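Local structure of pyruvate carboxylase n-terminal domain (1ULZ) at residues Met1-Leu6 with Gly73-His78; Ala8-Ile13 with Tyr81-Glu86; Glu86-Ala91 with Lys107-Met112. The protein is the biotin carboxylase subunit of a pyruvate carboxylase, a protein of the ATP-grasp family whose N-terminal domain is built on a Rossmann-like parallel sheet. The protein carries 1 engineered substitution. One frame throughout, in Å; residues are numbered along the deposited sequence.

Contact 1. Residues Met1-Leu6 with Gly73-His78; sequences MVNKVL and GADAIH. Engineered in segment 1-6: Val2 (natural residue Phe).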
ATOM      1  N   MET A   1     -13.982  23.751  14.134  1.00 51.82           N
ATOM      2  CA  MET A   1     -14.988  22.770  14.646  1.00 52.10           C
ATOM      3  C   MET A   1     -15.415  21.857  13.501  1.00 50.07           C
ATOM      4  O   MET A   1     -15.938  22.330  12.474  1.00 51.31           O
ATOM      5  CB  MET A   1     -16.216  23.503  15.194  1.00 54.29           C
ATOM      6  CG  MET A   1     -16.922  24.356  14.145  1.00 56.91           C
ATOM      7  SD  MET A   1     -18.584  24.862  14.646  1.00 61.09           S
ATOM      8  CE  MET A   1     -18.213  26.391  15.608  1.00 58.92           C
ATOM      9  N   VAL A   2     -15.187  20.556  13.672  1.00 45.43           N
ATOM     10  CA  VAL A   2     -15.525  19.570  12.650  1.00 39.58           C
ATOM     11  C   VAL A   2     -16.219  18.371  13.287  1.00 36.30           C
ATOM     12  O   VAL A   2     -15.588  17.594  13.992  1.00 35.64           O
ATOM     13  CB  VAL A   2     -14.250  19.065  11.932  1.00 38.28           C
ATOM     14  CG1 VAL A   2     -14.628  18.188  10.756  1.00 38.94           C
ATOM     15  CG2 VAL A   2     -13.410  20.238  11.466  1.00 38.05           C
ATOM     16  N   ASN A   3     -17.514  18.221  13.033  1.00 33.34           N
ATOM     17  CA  ASN A   3     -18.285  17.110  13.586  1.00 30.98           C
ATOM     18  C   ASN A   3     -18.944  16.301  12.476  1.00 28.79           C
ATOM     19  O   ASN A   3     -19.317  15.142  12.671  1.00 28.69           O
ATOM     20  CB  ASN A   3     -19.359  17.638  14.533  1.00 32.42           C
ATOM     21  CG  ASN A   3     -18.768  18.290  15.761  1.00 35.21           C
ATOM     22  OD1 ASN A   3     -18.401  17.612  16.727  1.00 35.41           O
ATOM     23  ND2 ASN A   3     -18.637  19.615  15.721  1.00 36.12           N
ATOM     24  N   LYS A   4     -19.111  16.936  11.322  1.00 25.92           N
ATOM     25  CA  LYS A   4     -19.702  16.300  10.155  1.00 24.93           C
ATOM     26  C   LYS A   4     -19.133  17.002   8.934  1.00 23.69           C
ATOM     27  O   LYS A   4     -19.231  18.227   8.804  1.00 23.11           O
ATOM     28  CB  LYS A   4     -21.228  16.420  10.165  1.00 24.78           C
ATOM     29  CG  LYS A   4     -21.873  15.823   8.920  1.00 26.57           C
ATOM     30  CD  LYS A   4     -23.404  15.883   8.941  1.00 26.63           C
ATOM     31  CE  LYS A   4     -24.006  14.831   9.861  1.00 26.75           C
ATOM     32  NZ  LYS A   4     -25.500  14.832   9.786  1.00 24.34           N
ATOM     33  N   VAL A   5     -18.541  16.218   8.045  1.00 21.30           N
ATOM     34  CA  VAL A   5     -17.923  16.756   6.848  1.00 20.42           C
ATOM     35  C   VAL A   5     -18.682  16.546   5.543  1.00 21.18           C
ATOM     36  O   VAL A   5     -19.031  15.425   5.178  1.00 22.65           O
ATOM     37  CB  VAL A   5     -16.503  16.182   6.672  1.00 20.76           C
ATOM     38  CG1 VAL A   5     -15.892  16.680   5.364  1.00 17.74           C
ATOM     39  CG2 VAL A   5     -15.643  16.577   7.870  1.00 17.46           C
ATOM     40  N   LEU A   6     -18.940  17.639   4.843  1.00 21.73           N
ATOM     41  CA  LEU A   6     -19.609  17.567   3.560  1.00 22.03           C
ATOM     42  C   LEU A   6     -18.489  17.670   2.533  1.00 22.52           C
ATOM     43  O   LEU A   6     -17.689  18.613   2.562  1.00 22.73           O
ATOM     44  CB  LEU A   6     -20.604  18.719   3.398  1.00 22.02           C
ATOM     45  CG  LEU A   6     -21.420  18.737   2.096  1.00 23.54           C
ATOM     46  CD1 LEU A   6     -22.677  19.569   2.291  1.00 25.45           C
ATOM     47  CD2 LEU A   6     -20.579  19.294   0.957  1.00 24.26           C
ATOM     48  N   GLY A  73     -26.617  19.827   9.248  1.00 26.66           N
ATOM     49  CA  GLY A  73     -25.683  19.923  10.354  1.00 26.70           C
ATOM     50  C   GLY A  73     -24.240  19.548  10.049  1.00 27.06           C
ATOM     51  O   GLY A  73     -23.574  18.913  10.868  1.00 27.37           O
ATOM     52  N   ALA A  74     -23.758  19.930   8.871  1.00 25.93           N
ATOM     53  CA  ALA A  74     -22.375  19.669   8.489  1.00 25.30           C
ATOM     54  C   ALA A  74     -21.629  20.975   8.775  1.00 24.21           C
ATOM     55  O   ALA A  74     -21.839  21.974   8.085  1.00 24.63           O
ATOM     56  CB  ALA A  74     -22.288  19.322   7.013  1.00 21.98           C
ATOM     57  N   ASP A  75     -20.765  20.965   9.788  1.00 23.43           N
ATOM     58  CA  ASP A  75     -20.034  22.164  10.170  1.00 24.35           C
ATOM     59  C   ASP A  75     -18.669  22.341   9.520  1.00 23.50           C
ATOM     60  O   ASP A  75     -17.897  23.220   9.908  1.00 23.05           O
ATOM     61  CB  ASP A  75     -19.893  22.230  11.693  1.00 27.07           C
ATOM     62  CG  ASP A  75     -19.189  21.016  12.277  1.00 31.59           C
ATOM     63  OD1 ASP A  75     -18.985  21.010  13.512  1.00 33.86           O
ATOM     64  OD2 ASP A  75     -18.845  20.074  11.521  1.00 29.91           O
ATOM     65  N   ALA A  76     -18.378  21.517   8.524  1.00 21.64           N
ATOM     66  CA  ALA A  76     -17.107  21.603   7.823  1.00 21.59           C
ATOM     67  C   ALA A  76     -17.260  21.142   6.376  1.00 20.35           C
ATOM     68  O   ALA A  76     -18.053  20.247   6.076  1.00 21.43           O
ATOM     69  CB  ALA A  76     -16.053  20.762   8.540  1.00 20.05           C
ATOM     70  N   ILE A  77     -16.504  21.766   5.483  1.00 19.76           N
ATOM     71  CA  ILE A  77     -16.551  21.418   4.074  1.00 19.61           C
ATOM     72  C   ILE A  77     -15.165  21.198   3.477  1.00 19.76           C
ATOM     73  O   ILE A  77     -14.285  22.057   3.577  1.00 19.81           O
ATOM     74  CB  ILE A  77     -17.241  22.521   3.237  1.00 21.33           C
ATOM     75  CG1 ILE A  77     -18.732  22.582   3.557  1.00 20.84           C
ATOM     76  CG2 ILE A  77     -17.027  22.254   1.755  1.00 19.96           C
ATOM     77  CD1 ILE A  77     -19.473  23.654   2.767  1.00 21.72           C
ATOM     78  N   HIS A  78     -14.976  20.040   2.855  1.00 20.13           N
ATOM     79  CA  HIS A  78     -13.714  19.742   2.201  1.00 20.11           C
ATOM     80  C   HIS A  78     -13.959  19.826   0.700  1.00 20.28           C
ATOM     81  O   HIS A  78     -14.703  19.025   0.138  1.00 20.46           O
ATOM     82  CB  HIS A  78     -13.217  18.344   2.560  1.00 19.77           C
ATOM     83  CG  HIS A  78     -11.756  18.153   2.307  1.00 18.01           C
ATOM     84  ND1 HIS A  78     -11.140  18.593   1.157  1.00 17.22           N
ATOM     85  CD2 HIS A  78     -10.781  17.601   3.068  1.00 17.80           C
ATOM     86  CE1 HIS A  78      -9.850  18.325   1.220  1.00 18.34           C
ATOM     87  NE2 HIS A  78      -9.606  17.723   2.370  1.00 16.52           N
TER
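Val5 and Leu6 run parallel to Ala76 and Ile77 as neighbouring strands, Val5 facing Ala76 with 5.0 Å between their CA atoms. Leu6 pairs through both its backbone N and O: N donates to Ala76 O at 3.0 Å, and O accepts from His78 N at 3.1 Å. The bond from Ala76 N to Lys4 O is weak. Before the strands begin, the side chain of Asp75 takes over the pairing. Its CG sits between its own backbone N and carbonyl carbon (chi1 58°), and the carboxylate meets the loop at Asn3 and Lys4. OD2 receives Asn3 N at 2.7 Å, almost straight, on its syn lone pair, and also Lys4 N; OD1 takes Asn3 ND2 at 2.6 Å, likewise syn. Three N-H groups therefore fix the carboxylate's rotation. Val2, an engineered residue, lays CG1 against Ala76 CB at 3.7 Å, while Leu6 CB packs on Ala74 CB. The aliphatic part of Lys4 passes over Gly73 and Ala74, and its NZ forms a salt bridge with Glu47. Such parallel pairing of the first strand, central in a five-stranded sheet of order 3-2-1-4-5, with the fourth is characteristic of a Rossmann-like domain.

Contact 2. Residues Ala8-Ile13 with Tyr81-Glu86; sequences ANRGEI and YGFLAE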
ATOM      1  N   ALA A   8     -17.432  18.524  -0.933  1.00 21.70           N
ATOM      2  CA  ALA A   8     -17.877  19.262  -2.106  1.00 21.73           C
ATOM      3  C   ALA A   8     -17.078  18.843  -3.333  1.00 21.41           C
ATOM      4  O   ALA A   8     -16.523  19.679  -4.045  1.00 19.35           O
ATOM      5  CB  ALA A   8     -17.736  20.760  -1.871  1.00 20.69           C
ATOM      6  N   ASN A   9     -17.007  17.539  -3.570  1.00 20.64           N
ATOM      7  CA  ASN A   9     -16.288  17.049  -4.730  1.00 20.59           C
ATOM      8  C   ASN A   9     -16.803  15.678  -5.160  1.00 20.79           C
ATOM      9  O   ASN A   9     -17.872  15.244  -4.730  1.00 21.05           O
ATOM     10  CB  ASN A   9     -14.781  17.009  -4.453  1.00 19.61           C
ATOM     11  CG  ASN A   9     -13.959  17.347  -5.685  1.00 18.96           C
ATOM     12  OD1 ASN A   9     -14.064  16.687  -6.718  1.00 18.22           O
ATOM     13  ND2 ASN A   9     -13.136  18.384  -5.579  1.00 18.91           N
ATOM     14  N   ARG A  10     -16.034  14.995  -5.999  1.00 21.37           N
ATOM     15  CA  ARG A  10     -16.447  13.700  -6.528  1.00 22.15           C
ATOM     16  C   ARG A  10     -15.244  12.856  -6.932  1.00 21.90           C
ATOM     17  O   ARG A  10     -14.102  13.177  -6.600  1.00 22.12           O
ATOM     18  CB  ARG A  10     -17.315  13.938  -7.765  1.00 23.24           C
ATOM     19  CG  ARG A  10     -16.638  14.874  -8.770  1.00 23.94           C
ATOM     20  CD  ARG A  10     -17.372  14.944 -10.105  1.00 27.00           C
ATOM     21  NE  ARG A  10     -17.327  13.678 -10.829  1.00 25.17           N
ATOM     22  CZ  ARG A  10     -16.220  13.140 -11.333  1.00 25.43           C
ATOM     23  NH1 ARG A  10     -15.056  13.758 -11.197  1.00 25.35           N
ATOM     24  NH2 ARG A  10     -16.275  11.981 -11.973  1.00 24.12           N
ATOM     25  N   GLY A  11     -15.517  11.783  -7.666  1.00 21.77           N
ATOM     26  CA  GLY A  11     -14.458  10.919  -8.150  1.00 20.60           C
ATOM     27  C   GLY A  11     -13.526  10.356  -7.098  1.00 20.57           C
ATOM     28  O   GLY A  11     -13.918  10.159  -5.945  1.00 19.56           O
ATOM     29  N   GLU A  12     -12.282  10.102  -7.501  1.00 21.13           N
ATOM     30  CA  GLU A  12     -11.292   9.530  -6.597  1.00 21.29           C
ATOM     31  C   GLU A  12     -10.980  10.409  -5.389  1.00 21.00           C
ATOM     32  O   GLU A  12     -10.788   9.890  -4.294  1.00 19.86           O
ATOM     33  CB  GLU A  12      -9.997   9.195  -7.355  1.00 20.17           C
ATOM     34  CG  GLU A  12      -9.157  10.389  -7.803  1.00 22.08           C
ATOM     35  CD  GLU A  12      -8.252  10.923  -6.710  1.00 20.36           C
ATOM     36  OE1 GLU A  12      -8.087  10.246  -5.682  1.00 22.29           O
ATOM     37  OE2 GLU A  12      -7.687  12.018  -6.882  1.00 23.88           O
ATOM     38  N   ILE A  13     -10.936  11.729  -5.568  1.00 20.11           N
ATOM     39  CA  ILE A  13     -10.628  12.588  -4.433  1.00 19.74           C
ATOM     40  C   ILE A  13     -11.721  12.548  -3.363  1.00 20.27           C
ATOM     41  O   ILE A  13     -11.419  12.614  -2.173  1.00 21.09           O
ATOM     42  CB  ILE A  13     -10.359  14.056  -4.858  1.00 19.59           C
ATOM     43  CG1 ILE A  13      -9.665  14.789  -3.709  1.00 18.54           C
ATOM     44  CG2 ILE A  13     -11.656  14.768  -5.214  1.00 17.44           C
ATOM     45  CD1 ILE A  13      -8.353  14.153  -3.276  1.00 16.81           C
ATOM     46  N   TYR A  81      -9.884  19.096  -4.745  1.00 22.21           N
ATOM     47  CA  TYR A  81      -9.134  19.918  -5.695  1.00 21.49           C
ATOM     48  C   TYR A  81     -10.044  20.269  -6.874  1.00 22.42           C
ATOM     49  O   TYR A  81     -10.990  19.537  -7.189  1.00 22.21           O
ATOM     50  CB  TYR A  81      -7.850  19.208  -6.167  1.00 20.41           C
ATOM     51  CG  TYR A  81      -8.028  17.836  -6.789  1.00 23.37           C
ATOM     52  CD1 TYR A  81      -8.714  17.672  -7.985  1.00 23.69           C
ATOM     53  CD2 TYR A  81      -7.494  16.702  -6.182  1.00 21.07           C
ATOM     54  CE1 TYR A  81      -8.864  16.421  -8.561  1.00 24.33           C
ATOM     55  CE2 TYR A  81      -7.641  15.449  -6.750  1.00 22.06           C
ATOM     56  CZ  TYR A  81      -8.327  15.315  -7.937  1.00 23.96           C
ATOM     57  OH  TYR A  81      -8.497  14.067  -8.493  1.00 23.80           O
ATOM     58  N   GLY A  82      -9.773  21.398  -7.514  1.00 22.00           N
ATOM     59  CA  GLY A  82     -10.612  21.816  -8.618  1.00 22.56           C
ATOM     60  C   GLY A  82     -11.921  22.360  -8.076  1.00 23.74           C
ATOM     61  O   GLY A  82     -12.075  22.521  -6.867  1.00 25.05           O
ATOM     62  N   PHE A  83     -12.869  22.632  -8.966  1.00 23.31           N
ATOM     63  CA  PHE A  83     -14.169  23.175  -8.575  1.00 24.03           C
ATOM     64  C   PHE A  83     -14.075  24.408  -7.675  1.00 24.00           C
ATOM     65  O   PHE A  83     -13.516  25.422  -8.080  1.00 23.55           O
ATOM     66  CB  PHE A  83     -15.022  22.097  -7.905  1.00 24.89           C
ATOM     67  CG  PHE A  83     -15.389  20.964  -8.824  1.00 27.64           C
ATOM     68  CD1 PHE A  83     -16.001  21.215 -10.046  1.00 27.71           C
ATOM     69  CD2 PHE A  83     -15.119  19.650  -8.473  1.00 27.66           C
ATOM     70  CE1 PHE A  83     -16.338  20.175 -10.903  1.00 28.58           C
ATOM     71  CE2 PHE A  83     -15.453  18.604  -9.325  1.00 28.50           C
ATOM     72  CZ  PHE A  83     -16.063  18.868 -10.541  1.00 28.05           C
ATOM     73  N   LEU A  84     -14.617  24.328  -6.463  1.00 24.35           N
ATOM     74  CA  LEU A  84     -14.592  25.473  -5.546  1.00 23.27           C
ATOM     75  C   LEU A  84     -13.403  25.482  -4.585  1.00 24.18           C
ATOM     76  O   LEU A  84     -13.368  26.297  -3.662  1.00 23.13           O
ATOM     77  CB  LEU A  84     -15.881  25.520  -4.723  1.00 24.56           C
ATOM     78  CG  LEU A  84     -17.224  25.593  -5.455  1.00 24.43           C
ATOM     79  CD1 LEU A  84     -18.347  25.516  -4.438  1.00 24.57           C
ATOM     80  CD2 LEU A  84     -17.312  26.880  -6.261  1.00 26.63           C
ATOM     81  N   ALA A  85     -12.434  24.595  -4.812  1.00 22.51           N
ATOM     82  CA  ALA A  85     -11.259  24.478  -3.943  1.00 23.19           C
ATOM     83  C   ALA A  85     -10.487  25.771  -3.726  1.00 22.82           C
ATOM     84  O   ALA A  85     -10.098  26.088  -2.602  1.00 21.84           O
ATOM     85  CB  ALA A  85     -10.313  23.413  -4.484  1.00 21.70           C
ATOM     86  N   GLU A  86     -10.257  26.513  -4.801  1.00 23.28           N
ATOM     87  CA  GLU A  86      -9.514  27.756  -4.701  1.00 23.60           C
ATOM     88  C   GLU A  86     -10.387  28.969  -4.984  1.00 24.53           C
ATOM     89  O   GLU A  86      -9.927  29.958  -5.537  1.00 25.76           O
ATOM     90  CB  GLU A  86      -8.314  27.719  -5.649  1.00 24.69           C
ATOM     91  CG  GLU A  86      -7.398  26.520  -5.400  1.00 24.57           C
ATOM     92  CD  GLU A  86      -6.225  26.466  -6.354  1.00 26.33           C
ATOM     93  OE1 GLU A  86      -5.235  27.188  -6.120  1.00 28.81           O
ATOM     94  OE2 GLU A  86      -6.294  25.708  -7.344  1.00 26.63           O
TER
HETATM   95  O   HOH W   1     -15.088  22.248  -4.407  1.00 27.05           O
HETATM   96  O   HOH W   2     -11.411  13.136  -8.200  1.00 27.40           O
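The Tyr81 ring carries Ile13 over one face, CG2 standing above the plane and displaced toward the rim, with Ile13 CB 3.6 Å from Tyr81 CE2. At the ring's edge, near its plane, lies the carboxylate of Glu12. Tyr81 OH donates to Glu12 OE2 at 2.7 Å, reaching that oxygen from its anti side; the carboxylate plane is turned 35° from the ring. OE2 also forms a salt bridge with Lys387. A water donates to both Tyr81 OH and Arg10 O while accepting from Ile13 N, joining the tyrosine to the backbone at Arg10 and Ile13. The Phe83 ring stacks with Tyr59 and meets the Asn9 amide at its edge, OD1 lying 3.5 Å from CE2, with the two planes 62° apart. That amide is held at both ends: ND2 donates to Tyr81 O at 2.9 Å, from above the carbonyl plane, and OD1 accepts from Arg10 N. A second water bridges Ala8 O to Leu84 N, the latter in the type II' turn from Gly82 to Ala85. Side-chain and water bonds thus join two loops that leave the C-terminal ends of adjacent parallel strands, a placement of loops characteristic of a Rossmann-like fold.

Contact 3. Residues Glu86-Ala91 with Lys107-Met112; sequences ENAEFA and KVIELM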
ATOM      1  N   GLU A  86     -10.257  26.513  -4.801  1.00 23.28           N
ATOM      2  CA  GLU A  86      -9.514  27.756  -4.701  1.00 23.60           C
ATOM      3  C   GLU A  86     -10.387  28.969  -4.984  1.00 24.53           C
ATOM      4  O   GLU A  86      -9.927  29.958  -5.537  1.00 25.76           O
ATOM      5  CB  GLU A  86      -8.314  27.719  -5.649  1.00 24.69           C
ATOM      6  CG  GLU A  86      -7.398  26.520  -5.400  1.00 24.57           C
ATOM      7  CD  GLU A  86      -6.225  26.466  -6.354  1.00 26.33           C
ATOM      8  OE1 GLU A  86      -5.235  27.188  -6.120  1.00 28.81           O
ATOM      9  OE2 GLU A  86      -6.294  25.708  -7.344  1.00 26.63           O
ATOM     10  N   ASN A  87     -11.650  28.874  -4.589  1.00 24.21           N
ATOM     11  CA  ASN A  87     -12.612  29.955  -4.765  1.00 25.11           C
ATOM     12  C   ASN A  87     -12.635  30.744  -3.454  1.00 25.37           C
ATOM     13  O   ASN A  87     -13.305  30.349  -2.497  1.00 23.35           O
ATOM     14  CB  ASN A  87     -13.997  29.368  -5.049  1.00 23.22           C
ATOM     15  CG  ASN A  87     -15.016  30.421  -5.419  1.00 25.52           C
ATOM     16  OD1 ASN A  87     -15.258  31.366  -4.666  1.00 26.79           O
ATOM     17  ND2 ASN A  87     -15.631  30.261  -6.585  1.00 23.34           N
ATOM     18  N   ALA A  88     -11.900  31.853  -3.409  1.00 26.39           N
ATOM     19  CA  ALA A  88     -11.828  32.670  -2.197  1.00 27.12           C
ATOM     20  C   ALA A  88     -13.205  33.103  -1.715  1.00 27.35           C
ATOM     21  O   ALA A  88     -13.450  33.184  -0.516  1.00 28.27           O
ATOM     22  CB  ALA A  88     -10.939  33.893  -2.431  1.00 27.42           C
ATOM     23  N   GLU A  89     -14.111  33.363  -2.651  1.00 28.11           N
ATOM     24  CA  GLU A  89     -15.465  33.787  -2.305  1.00 29.16           C
ATOM     25  C   GLU A  89     -16.216  32.704  -1.529  1.00 27.55           C
ATOM     26  O   GLU A  89     -16.837  32.980  -0.500  1.00 28.02           O
ATOM     27  CB  GLU A  89     -16.242  34.143  -3.581  1.00 30.77           C
ATOM     28  CG  GLU A  89     -17.574  34.817  -3.333  1.00 35.57           C
ATOM     29  CD  GLU A  89     -18.322  35.148  -4.625  1.00 39.42           C
ATOM     30  OE1 GLU A  89     -19.435  35.706  -4.532  1.00 39.12           O
ATOM     31  OE2 GLU A  89     -17.801  34.852  -5.730  1.00 40.94           O
ATOM     32  N   PHE A  90     -16.164  31.473  -2.029  1.00 26.15           N
ATOM     33  CA  PHE A  90     -16.836  30.359  -1.372  1.00 24.60           C
ATOM     34  C   PHE A  90     -16.282  30.179   0.035  1.00 23.88           C
ATOM     35  O   PHE A  90     -17.033  30.005   0.993  1.00 24.13           O
ATOM     36  CB  PHE A  90     -16.639  29.070  -2.183  1.00 25.04           C
ATOM     37  CG  PHE A  90     -17.293  27.861  -1.571  1.00 24.85           C
ATOM     38  CD1 PHE A  90     -18.652  27.860  -1.285  1.00 23.41           C
ATOM     39  CD2 PHE A  90     -16.548  26.726  -1.281  1.00 23.94           C
ATOM     40  CE1 PHE A  90     -19.254  26.748  -0.719  1.00 25.89           C
ATOM     41  CE2 PHE A  90     -17.141  25.609  -0.716  1.00 24.15           C
ATOM     42  CZ  PHE A  90     -18.492  25.615  -0.432  1.00 25.51           C
ATOM     43  N   ALA A  91     -14.958  30.226   0.155  1.00 24.29           N
ATOM     44  CA  ALA A  91     -14.305  30.078   1.449  1.00 24.76           C
ATOM     45  C   ALA A  91     -14.808  31.157   2.410  1.00 24.29           C
ATOM     46  O   ALA A  91     -15.059  30.887   3.585  1.00 23.64           O
ATOM     47  CB  ALA A  91     -12.792  30.175   1.286  1.00 22.80           C
ATOM     48  N   LYS A 107      -8.570  34.960   2.572  1.00 28.14           N
ATOM     49  CA  LYS A 107      -7.761  36.091   2.134  1.00 29.04           C
ATOM     50  C   LYS A 107      -6.501  35.578   1.459  1.00 28.62           C
ATOM     51  O   LYS A 107      -6.034  36.156   0.476  1.00 29.90           O
ATOM     52  CB  LYS A 107      -7.392  36.993   3.317  1.00 31.19           C
ATOM     53  CG  LYS A 107      -8.531  37.889   3.772  1.00 32.80           C
ATOM     54  CD  LYS A 107      -8.178  38.657   5.040  1.00 36.15           C
ATOM     55  CE  LYS A 107      -9.251  39.692   5.375  1.00 37.72           C
ATOM     56  NZ  LYS A 107      -8.976  40.356   6.691  1.00 40.84           N
ATOM     57  N   VAL A 108      -5.959  34.484   1.987  1.00 28.14           N
ATOM     58  CA  VAL A 108      -4.753  33.876   1.437  1.00 26.71           C
ATOM     59  C   VAL A 108      -5.055  33.269   0.078  1.00 26.46           C
ATOM     60  O   VAL A 108      -4.235  33.340  -0.838  1.00 27.27           O
ATOM     61  CB  VAL A 108      -4.199  32.773   2.374  1.00 28.14           C
ATOM     62  CG1 VAL A 108      -3.023  32.056   1.715  1.00 26.54           C
ATOM     63  CG2 VAL A 108      -3.764  33.397   3.693  1.00 28.88           C
ATOM     64  N   ILE A 109      -6.235  32.674  -0.051  1.00 27.63           N
ATOM     65  CA  ILE A 109      -6.649  32.074  -1.313  1.00 27.54           C
ATOM     66  C   ILE A 109      -6.814  33.185  -2.341  1.00 29.55           C
ATOM     67  O   ILE A 109      -6.494  33.017  -3.523  1.00 29.29           O
ATOM     68  CB  ILE A 109      -7.989  31.330  -1.174  1.00 26.96           C
ATOM     69  CG1 ILE A 109      -7.822  30.118  -0.256  1.00 25.87           C
ATOM     70  CG2 ILE A 109      -8.478  30.894  -2.543  1.00 25.75           C
ATOM     71  CD1 ILE A 109      -9.120  29.348  -0.013  1.00 26.12           C
ATOM     72  N   GLU A 110      -7.319  34.325  -1.882  1.00 31.70           N
ATOM     73  CA  GLU A 110      -7.516  35.473  -2.759  1.00 34.13           C
ATOM     74  C   GLU A 110      -6.161  35.973  -3.246  1.00 34.03           C
ATOM     75  O   GLU A 110      -5.934  36.106  -4.439  1.00 34.26           O
ATOM     76  CB  GLU A 110      -8.222  36.603  -2.009  1.00 36.01           C
ATOM     77  CG  GLU A 110      -9.184  37.383  -2.872  1.00 41.82           C
ATOM     78  CD  GLU A 110      -9.276  38.839  -2.476  1.00 44.57           C
ATOM     79  OE1 GLU A 110      -9.263  39.126  -1.262  1.00 45.07           O
ATOM     80  OE2 GLU A 110      -9.377  39.697  -3.383  1.00 48.30           O
ATOM     81  N   LEU A 111      -5.263  36.239  -2.304  1.00 34.54           N
ATOM     82  CA  LEU A 111      -3.920  36.737  -2.607  1.00 34.28           C
ATOM     83  C   LEU A 111      -3.201  35.874  -3.632  1.00 34.63           C
ATOM     84  O   LEU A 111      -2.677  36.366  -4.636  1.00 34.67           O
ATOM     85  CB  LEU A 111      -3.080  36.771  -1.322  1.00 35.57           C
ATOM     86  CG  LEU A 111      -1.808  37.635  -1.239  1.00 37.08           C
ATOM     87  CD1 LEU A 111      -0.937  37.102  -0.113  1.00 36.48           C
ATOM     88  CD2 LEU A 111      -1.030  37.605  -2.543  1.00 37.97           C
ATOM     89  N   MET A 112      -3.169  34.577  -3.364  1.00 34.32           N
ATOM     90  CA  MET A 112      -2.486  33.631  -4.236  1.00 34.51           C
ATOM     91  C   MET A 112      -3.189  33.396  -5.565  1.00 34.75           C
ATOM     92  O   MET A 112      -2.583  32.882  -6.505  1.00 33.33           O
ATOM     93  CB  MET A 112      -2.304  32.308  -3.497  1.00 35.92           C
ATOM     94  CG  MET A 112      -1.464  32.436  -2.233  1.00 37.39           C
ATOM     95  SD  MET A 112       0.222  32.982  -2.583  1.00 41.35           S
ATOM     96  CE  MET A 112       0.205  34.620  -1.945  1.00 39.82           C
TER
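Ile109 lays its CG2 branch over the backbone that leads into helix 88-96, touching Glu86 O at 3.5 Å and Ala88 N at 3.7 Å. This methyl stands anti to its own backbone N, while CG1 lies anti to the carbonyl carbon (chi1 -66°), and the two branches divide the work. CG2 covers the link from Glu86 to Ala88, including Ala88 CB at 3.9 Å, whereas CD1, at the end of the other branch, arrives at Ala91 CB, 4.0 Å away and one helical turn further on.

Ala88 answers from the facing helix. Its CB points at helix 106-113 and settles against the backbone of Glu110, 3.7 Å from Glu110 N, with Glu110 CB and CG alongside it. With only a methyl between them, the backbones come close: the CA atoms of Ala88 and Glu110 are 5.2 Å apart. The contact between the segments is carried by van der Waals packing, and the polar side chains of Asn87 and Glu86 find partners elsewhere. Asn87 caps helix 88-96, its OD1 accepting Phe90 N at 2.8 Å from above the carbonyl plane, a capping bond at the start of the helix that carries Ala88 and Ala91. The carboxylate of Glu86 turns to Arg291 in a salt bridge and to Thr290 N in a hydrogen bond.

Phe101 of strand 100-101 touches both Ala91 and Ile109, so the pair of helices also rests on the edge strand of the parallel sheet. Close helix-helix packing of this kind, with alanine methyls facing a branched aliphatic residue, here joins the helices before and after strand 100-101 in the chain of the Rossmann-like N-terminal domain.

In the fold
From the N terminus, the chain lays down strand 5-7 and passes at once into the loop and helix of segment 8-13. Contact 1 closes a loop of 66 residues when strand 76-78 comes in beside the first strand, and contact 2 closes a second, offset loop a few residues later; their segments alternate, so the two loops cross. Ala8 CB against Ile77 CG2 joins them directly. Contact 3 follows in series, starting from Glu86, where contact 2 ends, and closing only a short loop through strand 100-101. Phe90 packs on both Ile77 and Leu84, tying helix 88-96 back to the sheet and to the loop before it.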